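Local coordinates for coenzyme F420-dependent N(5),N(10)-methenyltetrahydromethanopterin reductase-related protein (Desulfurobacterium thermolithotrophum DSM 11699, PDB 6HUZ) that binds the iron-guanylylpyridinol cofactor and methenyl-tetrahydrofolate as a bacterial [Fe]-hydrogenase paralog that uses tetrahydrofolate derivatives as substrates, at residues L18-P21 with E22-G26; D54-P57 with D58-K62; D329-G332 with D333-K337; Y192-A196 with E197-P201. All blocks are in the same frame, centred on the assembly; numbering follows the deposited sequence.

Interaction 1: residues L18-P21 with E22-G26; sequences LNVP and EKLGG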
loop_
_atom_site.group_PDB
_atom_site.type_symbol
_atom_site.label_atom_id
_atom_site.label_comp_id
_atom_site.label_asym_id
_atom_site.label_seq_id
_atom_site.Cartn_x
_atom_site.Cartn_y
_atom_site.Cartn_z
ATOM N N LEU A 18 16.738 22.607 6.290
ATOM C CA LEU A 18 15.576 22.283 7.104
ATOM C C LEU A 18 15.829 23.074 8.405
ATOM O O LEU A 18 16.775 22.798 9.159
ATOM C CB LEU A 18 15.416 20.772 7.364
ATOM C CG LEU A 18 14.164 20.333 8.161
ATOM C CD1 LEU A 18 12.864 20.439 7.316
ATOM C CD2 LEU A 18 14.286 18.882 8.600
ATOM N N ASN A 19 15.012 24.089 8.631
ATOM C CA ASN A 19 15.083 24.931 9.809
ATOM C C ASN A 19 14.577 24.096 11.010
ATOM O O ASN A 19 13.465 24.320 11.462
ATOM C CB ASN A 19 14.173 26.130 9.593
ATOM C CG ASN A 19 14.401 27.209 10.612
ATOM O OD1 ASN A 19 15.202 27.048 11.528
ATOM N ND2 ASN A 19 13.706 28.330 10.477
ATOM N N VAL A 20 15.381 23.144 11.508
ATOM C CA VAL A 20 15.004 22.252 12.620
ATOM C C VAL A 20 14.649 23.005 13.943
ATOM O O VAL A 20 13.665 22.633 14.594
ATOM C CB VAL A 20 16.053 21.132 12.842
ATOM C CG1 VAL A 20 15.705 20.305 14.074
ATOM C CG2 VAL A 20 16.126 20.220 11.614
ATOM N N PRO A 21 15.368 24.044 14.378
ATOM C CA PRO A 21 14.946 24.721 15.621
ATOM C C PRO A 21 13.515 25.281 15.514
ATOM O O PRO A 21 12.767 25.253 16.485
ATOM C CB PRO A 21 15.997 25.832 15.805
ATOM C CG PRO A 21 17.175 25.410 14.994
ATOM C CD PRO A 21 16.581 24.669 13.812
ATOM N N GLU A 22 13.137 25.775 14.330
ATOM C CA GLU A 22 11.813 26.342 14.085
ATOM C C GLU A 22 10.705 25.293 13.872
ATOM O O GLU A 22 9.637 25.393 14.485
ATOM C CB GLU A 22 11.872 27.245 12.838
ATOM C CG GLU A 22 10.789 28.313 12.763
ATOM C CD GLU A 22 9.389 27.841 12.404
ATOM O OE1 GLU A 22 8.437 28.209 13.129
ATOM O OE2 GLU A 22 9.243 27.110 11.399
ATOM N N LYS A 23 10.959 24.311 12.984
ATOM C CA LYS A 23 10.006 23.279 12.628
ATOM C C LYS A 23 9.803 22.221 13.694
ATOM O O LYS A 23 8.694 21.708 13.826
ATOM C CB LYS A 23 10.440 22.581 11.324
ATOM C CG LYS A 23 10.652 23.522 10.133
ATOM C CD LYS A 23 9.489 23.524 9.198
ATOM C CE LYS A 23 9.868 24.080 7.853
ATOM N NZ LYS A 23 8.743 24.821 7.238
ATOM N N LEU A 24 10.850 21.854 14.418
ATOM C CA LEU A 24 10.719 20.811 15.433
ATOM C C LEU A 24 11.091 21.247 16.847
ATOM O O LEU A 24 10.308 21.008 17.769
ATOM C CB LEU A 24 11.525 19.596 15.009
ATOM C CG LEU A 24 11.052 18.946 13.695
ATOM C CD1 LEU A 24 12.161 18.137 13.070
ATOM C CD2 LEU A 24 9.804 18.060 13.909
ATOM N N GLY A 25 12.256 21.874 17.020
ATOM C CA GLY A 25 12.700 22.343 18.332
ATOM C C GLY A 25 14.147 22.049 18.661
ATOM O O GLY A 25 14.895 21.556 17.815
ATOM N N GLY A 26 14.530 22.352 19.897
ATOM C CA GLY A 26 15.890 22.135 20.388
ATOM C C GLY A 26 16.897 23.061 19.730
ATOM O O GLY A 26 16.513 24.038 19.093
HETATM O O HOH W 1 14.762 25.770 18.950
#

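Interaction 2: residues D54-P57 with D58-K62; sequences DKVP and DEIRK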
loop_
_atom_site.group_PDB
_atom_site.type_symbol
_atom_site.label_atom_id
_atom_site.label_comp_id
_atom_site.label_asym_id
_atom_site.label_seq_id
_atom_site.Cartn_x
_atom_site.Cartn_y
_atom_site.Cartn_z
ATOM N N ASP A 54 37.044 19.063 11.898
ATOM C CA ASP A 54 37.638 20.408 11.879
ATOM C C ASP A 54 36.725 21.490 11.258
ATOM O O ASP A 54 36.987 22.677 11.441
ATOM C CB ASP A 54 39.020 20.394 11.205
ATOM C CG ASP A 54 40.116 19.844 12.101
ATOM O OD1 ASP A 54 39.786 19.304 13.189
ATOM O OD2 ASP A 54 41.304 19.957 11.721
ATOM N N LYS A 55 35.657 21.101 10.554
ATOM C CA LYS A 55 34.728 22.070 9.971
ATOM C C LYS A 55 33.649 22.467 10.997
ATOM O O LYS A 55 32.951 23.464 10.791
ATOM C CB LYS A 55 34.069 21.505 8.697
ATOM C CG LYS A 55 35.028 21.424 7.516
ATOM C CD LYS A 55 34.429 20.697 6.317
ATOM C CE LYS A 55 35.474 19.994 5.477
ATOM N NZ LYS A 55 35.116 19.991 4.029
ATOM N N VAL A 56 33.525 21.706 12.108
ATOM C CA VAL A 56 32.540 21.999 13.144
ATOM C C VAL A 56 32.999 23.249 13.898
ATOM O O VAL A 56 34.132 23.273 14.383
ATOM C CB VAL A 56 32.397 20.806 14.131
ATOM C CG1 VAL A 56 31.445 21.148 15.282
ATOM C CG2 VAL A 56 31.932 19.552 13.403
ATOM N N PRO A 57 32.148 24.275 14.079
ATOM C CA PRO A 57 32.594 25.463 14.850
ATOM C C PRO A 57 33.154 25.097 16.236
ATOM O O PRO A 57 32.735 24.114 16.843
ATOM C CB PRO A 57 31.320 26.306 14.953
ATOM C CG PRO A 57 30.504 25.904 13.751
ATOM C CD PRO A 57 30.759 24.427 13.603
ATOM N N ASP A 58 34.091 25.885 16.748
ATOM C CA ASP A 58 34.709 25.592 18.045
ATOM C C ASP A 58 33.728 25.533 19.221
ATOM O O ASP A 58 33.856 24.654 20.061
ATOM C CB ASP A 58 35.840 26.588 18.331
ATOM C CG ASP A 58 36.816 26.692 17.177
ATOM O OD1 ASP A 58 37.795 25.916 17.156
ATOM O OD2 ASP A 58 36.594 27.543 16.286
ATOM N N GLU A 59 32.761 26.448 19.274
ATOM C CA GLU A 59 31.768 26.498 20.343
ATOM C C GLU A 59 30.925 25.208 20.393
ATOM O O GLU A 59 30.652 24.677 21.475
ATOM C CB GLU A 59 30.880 27.732 20.144
ATOM C CG GLU A 59 29.923 28.011 21.288
ATOM C CD GLU A 59 29.451 29.450 21.401
ATOM O OE1 GLU A 59 29.845 30.284 20.552
ATOM O OE2 GLU A 59 28.685 29.743 22.347
ATOM N N ILE A 60 30.525 24.698 19.224
ATOM C CA ILE A 60 29.744 23.475 19.140
ATOM C C ILE A 60 30.637 22.295 19.478
ATOM O O ILE A 60 30.218 21.405 20.210
ATOM C CB ILE A 60 29.102 23.359 17.746
ATOM C CG1 ILE A 60 27.965 24.383 17.628
ATOM C CG2 ILE A 60 28.581 21.944 17.497
ATOM C CD1 ILE A 60 27.551 24.710 16.195
ATOM N N ARG A 61 31.866 22.286 18.957
ATOM C CA ARG A 61 32.802 21.201 19.250
ATOM C C ARG A 61 33.066 21.118 20.763
ATOM O O ARG A 61 33.025 20.022 21.336
ATOM C CB ARG A 61 34.113 21.416 18.480
ATOM C CG ARG A 61 35.049 20.224 18.519
ATOM C CD ARG A 61 36.418 20.521 17.923
ATOM N NE ARG A 61 37.340 19.410 18.180
ATOM C CZ ARG A 61 38.242 18.944 17.320
ATOM N NH1 ARG A 61 39.022 17.921 17.656
ATOM N NH2 ARG A 61 38.375 19.495 16.117
ATOM N N LYS A 62 33.320 22.281 21.407
ATOM C CA LYS A 62 33.589 22.364 22.847
ATOM C C LYS A 62 32.420 21.809 23.655
ATOM O O LYS A 62 32.639 21.138 24.668
ATOM C CB LYS A 62 33.853 23.819 23.267
ATOM C CG LYS A 62 33.807 24.034 24.786
ATOM C CD LYS A 62 34.431 25.364 25.203
ATOM C CE LYS A 62 34.773 25.413 26.679
ATOM N NZ LYS A 62 33.556 25.482 27.534
#

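Interaction 3: residues D329-G332 with D333-K337; sequences DLVG and DDVLK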
loop_
_atom_site.group_PDB
_atom_site.type_symbol
_atom_site.label_atom_id
_atom_site.label_comp_id
_atom_site.label_asym_id
_atom_site.label_seq_id
_atom_site.Cartn_x
_atom_site.Cartn_y
_atom_site.Cartn_z
ATOM N N ASP A 329 10.234 -21.694 -2.976
ATOM C CA ASP A 329 10.037 -23.130 -3.250
ATOM C C ASP A 329 10.689 -23.554 -4.562
ATOM O O ASP A 329 11.180 -24.668 -4.681
ATOM C CB ASP A 329 8.532 -23.466 -3.332
ATOM C CG ASP A 329 7.806 -23.497 -2.003
ATOM O OD1 ASP A 329 8.481 -23.641 -0.956
ATOM O OD2 ASP A 329 6.567 -23.376 -2.006
ATOM N N LEU A 330 10.668 -22.672 -5.552
ATOM C CA LEU A 330 11.219 -22.931 -6.882
ATOM C C LEU A 330 12.759 -22.752 -6.977
ATOM O O LEU A 330 13.467 -23.622 -7.502
ATOM C CB LEU A 330 10.500 -21.948 -7.829
ATOM C CG LEU A 330 10.758 -22.073 -9.316
ATOM C CD1 LEU A 330 10.443 -23.475 -9.821
ATOM C CD2 LEU A 330 9.908 -21.078 -10.073
ATOM N N VAL A 331 13.290 -21.653 -6.465
ATOM C CA VAL A 331 14.733 -21.416 -6.582
ATOM C C VAL A 331 15.513 -21.259 -5.298
ATOM O O VAL A 331 16.739 -21.220 -5.370
ATOM C CB VAL A 331 14.996 -20.195 -7.506
ATOM C CG1 VAL A 331 14.569 -20.490 -8.938
ATOM C CG2 VAL A 331 14.286 -18.941 -6.992
ATOM N N GLY A 332 14.854 -21.167 -4.146
ATOM C CA GLY A 332 15.576 -20.999 -2.892
ATOM C C GLY A 332 15.826 -19.542 -2.564
ATOM O O GLY A 332 15.659 -18.662 -3.415
ATOM N N ASP A 333 16.245 -19.299 -1.316
ATOM C CA ASP A 333 16.486 -17.972 -0.739
ATOM C C ASP A 333 17.591 -17.139 -1.295
ATOM O O ASP A 333 17.397 -15.937 -1.499
ATOM C CB ASP A 333 16.724 -18.079 0.768
ATOM C CG ASP A 333 16.552 -16.734 1.427
ATOM O OD1 ASP A 333 15.442 -16.179 1.355
ATOM O OD2 ASP A 333 17.530 -16.224 1.989
ATOM N N ASP A 334 18.763 -17.745 -1.479
ATOM C CA ASP A 334 19.929 -17.033 -1.990
ATOM C C ASP A 334 19.549 -16.463 -3.325
ATOM O O ASP A 334 19.775 -15.283 -3.586
ATOM C CB ASP A 334 21.142 -17.975 -2.117
ATOM C CG ASP A 334 21.243 -18.973 -0.978
ATOM O OD1 ASP A 334 21.825 -18.620 0.073
ATOM O OD2 ASP A 334 20.727 -20.107 -1.134
ATOM N N VAL A 335 18.920 -17.292 -4.158
ATOM C CA VAL A 335 18.487 -16.849 -5.478
ATOM C C VAL A 335 17.453 -15.744 -5.324
ATOM O O VAL A 335 17.483 -14.772 -6.076
ATOM C CB VAL A 335 17.992 -18.032 -6.338
ATOM C CG1 VAL A 335 17.481 -17.538 -7.689
ATOM C CG2 VAL A 335 19.113 -19.054 -6.526
ATOM N N LEU A 336 16.554 -15.866 -4.331
ATOM C CA LEU A 336 15.537 -14.840 -4.101
ATOM C C LEU A 336 16.133 -13.557 -3.512
ATOM O O LEU A 336 15.650 -12.489 -3.845
ATOM C CB LEU A 336 14.391 -15.391 -3.224
ATOM C CG LEU A 336 13.236 -14.435 -2.937
ATOM C CD1 LEU A 336 12.713 -13.787 -4.195
ATOM C CD2 LEU A 336 12.145 -15.134 -2.252
ATOM N N LYS A 337 17.185 -13.654 -2.649
ATOM C CA LYS A 337 17.868 -12.497 -2.034
ATOM C C LYS A 337 18.509 -11.565 -3.088
ATOM O O LYS A 337 18.655 -10.370 -2.843
ATOM C CB LYS A 337 18.960 -12.941 -1.032
ATOM C CG LYS A 337 18.402 -13.346 0.324
ATOM C CD LYS A 337 19.383 -13.102 1.462
ATOM C CE LYS A 337 18.754 -12.391 2.642
ATOM N NZ LYS A 337 17.851 -13.286 3.419
HETATM O O HOH W 2 18.812 -20.371 -3.622
#

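Interaction 4: residues Y192-A196 with E197-P201; sequences YLLPA and ELVSP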
loop_
_atom_site.group_PDB
_atom_site.type_symbol
_atom_site.label_atom_id
_atom_site.label_comp_id
_atom_site.label_asym_id
_atom_site.label_seq_id
_atom_site.Cartn_x
_atom_site.Cartn_y
_atom_site.Cartn_z
ATOM N N TYR A 192 11.895 0.650 20.974
ATOM C CA TYR A 192 10.850 -0.033 20.199
ATOM C C TYR A 192 11.516 -1.149 19.398
ATOM O O TYR A 192 12.203 -0.868 18.423
ATOM C CB TYR A 192 10.142 0.952 19.253
ATOM C CG TYR A 192 9.227 1.929 19.959
ATOM C CD1 TYR A 192 8.166 1.480 20.746
ATOM C CD2 TYR A 192 9.397 3.297 19.815
ATOM C CE1 TYR A 192 7.303 2.377 21.370
ATOM C CE2 TYR A 192 8.555 4.200 20.453
ATOM C CZ TYR A 192 7.508 3.739 21.223
ATOM O OH TYR A 192 6.692 4.642 21.858
ATOM N N LEU A 193 11.312 -2.413 19.795
ATOM C CA LEU A 193 11.919 -3.553 19.087
ATOM C C LEU A 193 11.037 -3.992 17.909
ATOM O O LEU A 193 9.946 -4.521 18.115
ATOM C CB LEU A 193 12.100 -4.738 20.053
ATOM C CG LEU A 193 12.834 -4.424 21.370
ATOM C CD1 LEU A 193 13.016 -5.678 22.200
ATOM C CD2 LEU A 193 14.135 -3.788 21.116
ATOM N N LEU A 194 11.504 -3.805 16.683
ATOM C CA LEU A 194 10.720 -4.202 15.511
ATOM C C LEU A 194 11.414 -5.235 14.640
ATOM O O LEU A 194 12.634 -5.302 14.619
ATOM C CB LEU A 194 10.484 -2.972 14.596
ATOM C CG LEU A 194 9.905 -1.718 15.226
ATOM C CD1 LEU A 194 9.639 -0.694 14.151
ATOM C CD2 LEU A 194 8.638 -1.988 15.955
ATOM N N PRO A 195 10.641 -6.018 13.859
ATOM C CA PRO A 195 11.283 -6.936 12.915
ATOM C C PRO A 195 12.197 -6.042 12.052
ATOM O O PRO A 195 11.830 -4.917 11.661
ATOM C CB PRO A 195 10.110 -7.503 12.100
ATOM C CG PRO A 195 8.912 -7.285 12.931
ATOM C CD PRO A 195 9.172 -6.046 13.742
ATOM N N ALA A 196 13.389 -6.523 11.765
ATOM C CA ALA A 196 14.363 -5.743 10.998
ATOM C C ALA A 196 13.831 -5.093 9.702
ATOM O O ALA A 196 14.152 -3.937 9.410
ATOM C CB ALA A 196 15.577 -6.606 10.701
ATOM N N GLU A 197 13.021 -5.804 8.942
ATOM C CA GLU A 197 12.520 -5.242 7.695
ATOM C C GLU A 197 11.554 -4.060 7.879
ATOM O O GLU A 197 11.407 -3.248 6.968
ATOM C CB GLU A 197 11.858 -6.342 6.872
ATOM C CG GLU A 197 11.678 -6.004 5.410
ATOM C CD GLU A 197 10.986 -7.105 4.633
ATOM O OE1 GLU A 197 10.294 -7.943 5.261
ATOM O OE2 GLU A 197 11.136 -7.128 3.390
ATOM N N LEU A 198 10.929 -3.956 9.043
ATOM C CA LEU A 198 9.952 -2.899 9.322
ATOM C C LEU A 198 10.534 -1.637 9.898
ATOM O O LEU A 198 9.815 -0.630 9.956
ATOM C CB LEU A 198 8.864 -3.459 10.266
ATOM C CG LEU A 198 8.147 -4.737 9.755
ATOM C CD1 LEU A 198 6.936 -5.091 10.619
ATOM C CD2 LEU A 198 7.699 -4.599 8.331
ATOM N N VAL A 199 11.812 -1.658 10.364
ATOM C CA VAL A 199 12.424 -0.456 10.933
ATOM C C VAL A 199 12.376 0.682 9.889
ATOM O O VAL A 199 11.940 1.790 10.217
ATOM C CB VAL A 199 13.851 -0.737 11.467
ATOM C CG1 VAL A 199 14.594 0.568 11.796
ATOM C CG2 VAL A 199 13.783 -1.653 12.700
ATOM N N SER A 200 12.811 0.434 8.644
ATOM C CA SER A 200 12.772 1.498 7.626
ATOM C C SER A 200 11.331 2.088 7.330
ATOM O O SER A 200 11.150 3.302 7.426
ATOM C CB SER A 200 13.425 0.999 6.328
ATOM O OG SER A 200 13.167 1.817 5.198
ATOM N N PRO A 201 10.305 1.285 6.965
ATOM C CA PRO A 201 8.981 1.879 6.687
ATOM C C PRO A 201 8.347 2.556 7.906
ATOM O O PRO A 201 7.520 3.454 7.760
ATOM C CB PRO A 201 8.149 0.688 6.176
ATOM C CG PRO A 201 8.807 -0.522 6.711
ATOM C CD PRO A 201 10.301 -0.172 6.748
HETATM O O HOH W 3 14.348 -1.843 7.692
#

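Interaction 1: residues L18-P21 with E22-G26
Asn19 and Lys23 close the first turn of the short helix 20-23, with Asn19 at the N-cap just before it and also the centre of an inverse gamma turn. The backbone does most of the work here. Lys23 N donates to Asn19 O at 2.9 Å in an almost straight bond (172°), while Glu22 N adds only a weak one to the same oxygen. One residue on, Val20 O takes two donors, Leu24 N at 2.9 Å and Gly25 N also at 2.9 Å, so a single carbonyl ends the helix and draws in the residue that follows it. Gly25 CA then lies 3.4 Å from Pro21 O in a CA-H...O contact. The backbone angles of Gly25 would press any side chain against the carbonyl oxygen of Leu24, which explains the glycine. With CG turned trans to the backbone N (chi1 -167°), Asn19 brings its amide across the Glu22 side chain at a slant, and Asn19 ND2 rests 3.2 Å from Glu22 CB. An alanine here would remove this amide and is likely to leave Glu22 CB without its cover, freeing the glutamate side chain to shift, while the backbone bonds stay. Lys23 CG lies 3.2 Å from Asn19 O. The turn follows helix 11-17: Val20 bonds through its backbone to Tyr14 and packs on Tyr30, Ile150 and Thr153. The side chain of Leu24 comes to about 5 Å from the bound methenyltetrahydrofolate, and Lys23 packs on Ile227 of the second subunit, in that subunit's helix 207-228.

Interaction 2: residues D54-P57 with D58-K62
Pro57 O accepts from Arg61 N at 2.9 Å (165° at the hydrogen), closing the first turn of helix 58-66, with Pro57 in the N-cap position. This is the entry to the helix of a beta-alpha-beta crossover in the Rossmann-type domain, where strand 45-49 leads through helix 58-66 to the neighbouring parallel strand 70-72. Three pairs of side chains tie the incoming loop to that turn. Val56 meets Ile60 almost at a right angle, its CG1 branch 3.7 Å from Ile60 CG2. That branch lies anti to the backbone N (chi1 176°), which turns it to the helix and also brings it beside the start of Arg61, with Val56 CG1 4.2 Å from Arg61 CB. The Pro57 ring runs alongside Ile60, with Pro57 CG 4.0 Å from Ile60 CD1. The apolar patch continues onto Phe8, which touches both Val56 and Ile60, and the side chain of Val56 lies about 8 Å from the iron-guanylylpyridinol cofactor. The charged link spans the outside of the turn. Arg61 runs out extended from CG to NE, and its NE is paired with Glu65 in a salt bridge; Asp54 is the other carboxylate that shares the guanidinium. Replacing Arg61 by an alanine would probably leave both Asp54 and Glu65 without their positive mate, the Asp54 carboxylate free to turn. The bond to Asp54 is a long one: Arg61 NH2 reaches Asp54 OD1 at 3.3 Å, arriving at the anti side of the carboxylate and 26° out of its plane, while OD1 lies in the guanidinium plane.

Interaction 3: residues D329-G332 with D333-K337
Val331 and Val335 pack at about a right angle across the turn that joins helix 320-331 to helix 333-345, with Val331 CG2 3.6 Å from Val335 CG1. In Val331 the first torsion (chi1 -66°) sets CG2 between the backbone N and the carbonyl carbon, where it meets that methyl. The other branch, Val335 CG2, lies 3.4 Å from Val331 O. Close by, a water spans the joint: it donates to Val331 O (2.8 Å) and to Asp334 OD2, and accepts from Val335 N (3.1 Å), a backbone N-H in the first turn of the new helix. Gly332 forms the joint between the two helices. It leaves the first with positive phi, at angles where a side chain would jam against Val331 O, and it holds the N-cap position of the second. Gly332 O receives Leu336 N at 3.1 Å. One turn further, Lys337 NZ bridges to Asp333 OD2 at 3.3 Å, meeting the syn lone pair, while Asp333 OD1 and Lys337 NZ both bond to Tyr315 OH of the second subunit. The joint lies at the subunit interface: Leu336 packs back onto Val324 and Met327 of helix 320-331 and reaches Leu323 of the second subunit, whose Leu330 packs on Val331.

Interaction 4: residues Y192-A196 with E197-P201
Leu198 N donates to Pro195 O at 2.9 Å where strand 190-195 turns into helix 196-203, coming from well above the carbonyl plane, 46° out of it. Next to it, Ala196 O has two partners: a water 2.7 Å away, and Val199 N, which supplies a weak bond at 3.4 Å. The same water accepts from Ser200 N (2.9 Å). Both backbone bonds span three residues, as in a 3-10 turn. They bridge the bend, at which the strand and helix segments run with 112° between their directions and their axes approach to 6.4 Å. Inside the bend the packing is apolar. Leu194 faces the helix and its CB lies 4.0 Å from Val199 CG2; Pro195 crosses Leu198 at a slant, with ring atom CG 3.8 Å from Leu198 CD1. In Leu198, CG is anti to the carbonyl carbon (chi1 -56°), which sends the side chain toward the proline, CD1 reaching the CG-CD corner of the ring. Pro201 has no N-H to offer to the turn before it, and the helix kinks there. Strand 190-195 pairs with strand 158-163, and Ala196 packs on helix 121-127. The polar side chains turn to the other subunit: the two carboxylate oxygens of Glu197 bond to Ser317 and Thr316 of the second subunit, and Ser200 OG bonds to Gln241 of that subunit and to Asp204 of its own chain. A buried apolar bend, stitched by short backbone turns and a water, thus sets Glu197 at the subunit interface and Ser200 on Asp204, a residue of the methenyltetrahydrofolate pocket.

Overall arrangement
The four contacts follow in series along the chain, in the order interaction 1, interaction 2, interaction 4 and interaction 3. Interactions 1 and 2 lie on the same side of the chain's centre, their centres about 20 Å apart, in the Rossmann-type part that holds the iron cofactor. Interaction 4, buried near the middle, ends the two-stranded sheet and starts the helical part that continues into helix 207-228. Interaction 3 lies on the opposite side, about 46 Å between centres from interaction 1 and 23 Å from interaction 4. Interactions 1, 3 and 4 all touch the second subunit, so the dimer interface runs past sites spread along the whole chain, whereas interaction 2 meets no other chain.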